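Local coordinates for protein fusion DH (Streptomyces sp. MJ635-86F5, PDB 6K97) that is an engineered fusion of a split polyketide synthase dehydratase from cremimycin biosynthesis and probably dehydrates carrier-bound polyketide intermediates, at residues R280-H286 / A315-S321. Residues are numbered along the deposited sequence; the frame is centred on the assembly and turned at random.
Sequences RRVRVHH and AVVSVGS
A315 and H286 meet at one end of two antiparallel strands, both in the predicted C-terminal hot dog part of the fusion. The A315 carbonyl takes a bond from H286 ND1 at 3.2 Å, nearly along the C=O axis and in the plane of the imidazole, so a side-chain N-H takes over beyond the end of strand 280-284. V316 O receives H285 N at 2.7 Å, while the V316 side chain packs on A289 and D310. Toward strand 303-309, V316 and V317 both face A308 in a classic beta bulge. V317 places CG2 opposite its backbone N, bringing it to V284 CG2 at 4.1 Å; beta-branched valines favour extended backbone and pack apolar methyls across this non-hydrogen-bonded pair. On the other face, S318 forms a hydrogen-bonded pair with R283: both backbone bonds are almost straight, with S318 N to R283 O at 3.0 Å. Its small hydroxyl holds a water that also donates to R281 O, whereas the R283 guanidinium leads away to a salt bridge with E93, in the other fused part. V319 lies side by side with V282, CG1 to CG2 4.2 Å, continuing the valine layer. At G320 the strand turns a corner. G320 N bonds R281 O from above the carbonyl plane, and the R281 guanidinium lays one face over G320 CA, its CZ 3.7 Å away; glycine suits this place because its bare CA lets the flat group lie close. G320 and S321 together face R280 as a second classic bulge, and S321 exchanges backbone bonds with R280 while D299 satisfies its buried OG. V282, V284, V317 and V319 thus make the more apolar face, R280, R283, S318 and S321 the polar one; water and G320 N share R281 O, and imidazole takes A315 O, so carbonyls at irregular places still have donors.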
loop_
_atom_site.group_PDB
_atom_site.type_symbol
_atom_site.label_atom_id
_atom_site.label_comp_id
_atom_site.label_asym_id
_atom_site.label_seq_id
_atom_site.Cartn_x
_atom_site.Cartn_y
_atom_site.Cartn_z
ATOM N N ARG A 280 13.273 22.994 -3.585
ATOM C CA ARG A 280 12.021 23.760 -3.673
ATOM C C ARG A 280 11.617 23.959 -5.123
ATOM O O ARG A 280 12.449 24.371 -5.941
ATOM C CB ARG A 280 12.197 25.148 -3.111
ATOM C CG ARG A 280 12.422 25.235 -1.623
ATOM C CD ARG A 280 12.806 26.688 -1.258
ATOM N NE ARG A 280 13.016 26.797 0.179
ATOM C CZ ARG A 280 12.035 26.783 1.082
ATOM N NH1 ARG A 280 12.321 26.873 2.376
ATOM N NH2 ARG A 280 10.768 26.687 0.714
ATOM N N ARG A 281 10.333 23.728 -5.418
ATOM C CA ARG A 281 9.757 24.052 -6.731
ATOM C C ARG A 281 10.422 23.282 -7.882
ATOM O O ARG A 281 10.978 23.861 -8.837
ATOM C CB ARG A 281 9.717 25.575 -6.967
ATOM C CG ARG A 281 8.553 26.249 -6.221
ATOM C CD ARG A 281 8.713 27.754 -5.905
ATOM N NE ARG A 281 9.535 28.527 -6.874
ATOM C CZ ARG A 281 10.742 29.101 -6.651
ATOM N NH1 ARG A 281 11.317 29.776 -7.648
ATOM N NH2 ARG A 281 11.375 29.034 -5.464
ATOM N N VAL A 282 10.373 21.953 -7.773
ATOM C CA VAL A 282 10.849 21.076 -8.852
ATOM C C VAL A 282 9.667 20.758 -9.790
ATOM O O VAL A 282 8.656 20.258 -9.334
ATOM C CB VAL A 282 11.409 19.767 -8.315
ATOM C CG1 VAL A 282 12.008 18.986 -9.429
ATOM C CG2 VAL A 282 12.475 20.033 -7.281
ATOM N N ARG A 283 9.778 21.157 -11.052
ATOM C CA ARG A 283 8.708 21.065 -12.035
ATOM C C ARG A 283 9.325 20.482 -13.287
ATOM O O ARG A 283 10.279 21.032 -13.796
ATOM C CB ARG A 283 8.158 22.449 -12.342
ATOM C CG ARG A 283 6.920 22.411 -13.260
ATOM C CD ARG A 283 6.327 23.781 -13.604
ATOM N NE ARG A 283 5.142 24.067 -12.779
ATOM C CZ ARG A 283 5.178 24.637 -11.575
ATOM N NH1 ARG A 283 6.341 25.004 -11.029
ATOM N NH2 ARG A 283 4.052 24.824 -10.905
ATOM N N VAL A 284 8.872 19.297 -13.695
ATOM C CA VAL A 284 9.323 18.659 -14.906
ATOM C C VAL A 284 8.285 18.914 -15.969
ATOM O O VAL A 284 7.141 18.633 -15.717
ATOM C CB VAL A 284 9.405 17.173 -14.749
ATOM C CG1 VAL A 284 9.803 16.523 -16.053
ATOM C CG2 VAL A 284 10.443 16.849 -13.712
ATOM N N HIS A 285 8.677 19.443 -17.141
ATOM C CA HIS A 285 7.703 19.723 -18.222
ATOM C C HIS A 285 7.622 18.555 -19.222
ATOM O O HIS A 285 6.615 18.382 -19.883
ATOM C CB HIS A 285 8.034 21.039 -18.957
ATOM C CG HIS A 285 8.319 22.191 -18.044
ATOM N ND1 HIS A 285 7.336 23.033 -17.575
ATOM C CD2 HIS A 285 9.473 22.604 -17.467
ATOM C CE1 HIS A 285 7.877 23.942 -16.784
ATOM N NE2 HIS A 285 9.168 23.685 -16.679
ATOM N N HIS A 286 8.693 17.777 -19.378
ATOM C CA HIS A 286 8.680 16.574 -20.247
ATOM C C HIS A 286 9.612 15.503 -19.653
ATOM O O HIS A 286 10.687 15.783 -19.265
ATOM C CB HIS A 286 9.148 16.912 -21.656
ATOM C CG HIS A 286 8.263 17.872 -22.369
ATOM N ND1 HIS A 286 8.584 19.209 -22.528
ATOM C CD2 HIS A 286 7.047 17.712 -22.920
ATOM C CE1 HIS A 286 7.637 19.814 -23.209
ATOM N NE2 HIS A 286 6.696 18.928 -23.465
ATOM N N ALA A 315 11.981 22.918 -23.173
ATOM C CA ALA A 315 12.148 23.036 -21.734
ATOM C C ALA A 315 11.874 21.666 -21.070
ATOM O O ALA A 315 10.883 21.032 -21.367
ATOM C CB ALA A 315 11.184 24.082 -21.227
ATOM N N VAL A 316 12.745 21.189 -20.204
ATOM C CA VAL A 316 12.559 19.882 -19.593
ATOM C C VAL A 316 12.278 20.012 -18.112
ATOM O O VAL A 316 11.299 19.451 -17.620
ATOM C CB VAL A 316 13.795 18.996 -19.761
ATOM C CG1 VAL A 316 13.739 17.745 -18.900
ATOM C CG2 VAL A 316 13.974 18.638 -21.202
ATOM N N VAL A 317 13.153 20.684 -17.376
ATOM C CA VAL A 317 12.957 20.775 -15.939
ATOM C C VAL A 317 13.478 22.051 -15.420
ATOM O O VAL A 317 14.452 22.601 -15.945
ATOM C CB VAL A 317 13.613 19.594 -15.212
ATOM C CG1 VAL A 317 15.057 19.484 -15.560
ATOM C CG2 VAL A 317 13.458 19.698 -13.714
ATOM N N SER A 318 12.816 22.552 -14.396
ATOM C CA SER A 318 13.356 23.656 -13.606
ATOM C C SER A 318 13.283 23.345 -12.097
ATOM O O SER A 318 12.416 22.563 -11.668
ATOM C CB SER A 318 12.622 24.957 -13.966
ATOM O OG SER A 318 11.360 25.004 -13.400
ATOM N N VAL A 319 14.189 23.962 -11.325
ATOM C CA VAL A 319 14.312 23.759 -9.873
ATOM C C VAL A 319 14.390 25.109 -9.248
ATOM O O VAL A 319 15.362 25.836 -9.453
ATOM C CB VAL A 319 15.552 22.948 -9.515
ATOM C CG1 VAL A 319 15.634 22.628 -8.037
ATOM C CG2 VAL A 319 15.558 21.660 -10.301
ATOM N N GLY A 320 13.363 25.469 -8.484
ATOM C CA GLY A 320 13.355 26.746 -7.782
ATOM C C GLY A 320 14.603 26.874 -6.969
ATOM O O GLY A 320 15.245 27.889 -6.993
ATOM N N SER A 321 14.996 25.823 -6.253
ATOM C CA SER A 321 16.135 25.974 -5.354
ATOM C C SER A 321 16.666 24.623 -4.936
ATOM O O SER A 321 15.883 23.710 -4.704
ATOM C CB SER A 321 15.714 26.789 -4.112
ATOM O OG SER A 321 16.841 27.061 -3.316
HETATM O O HOH W 1 10.575 25.549 -10.799
#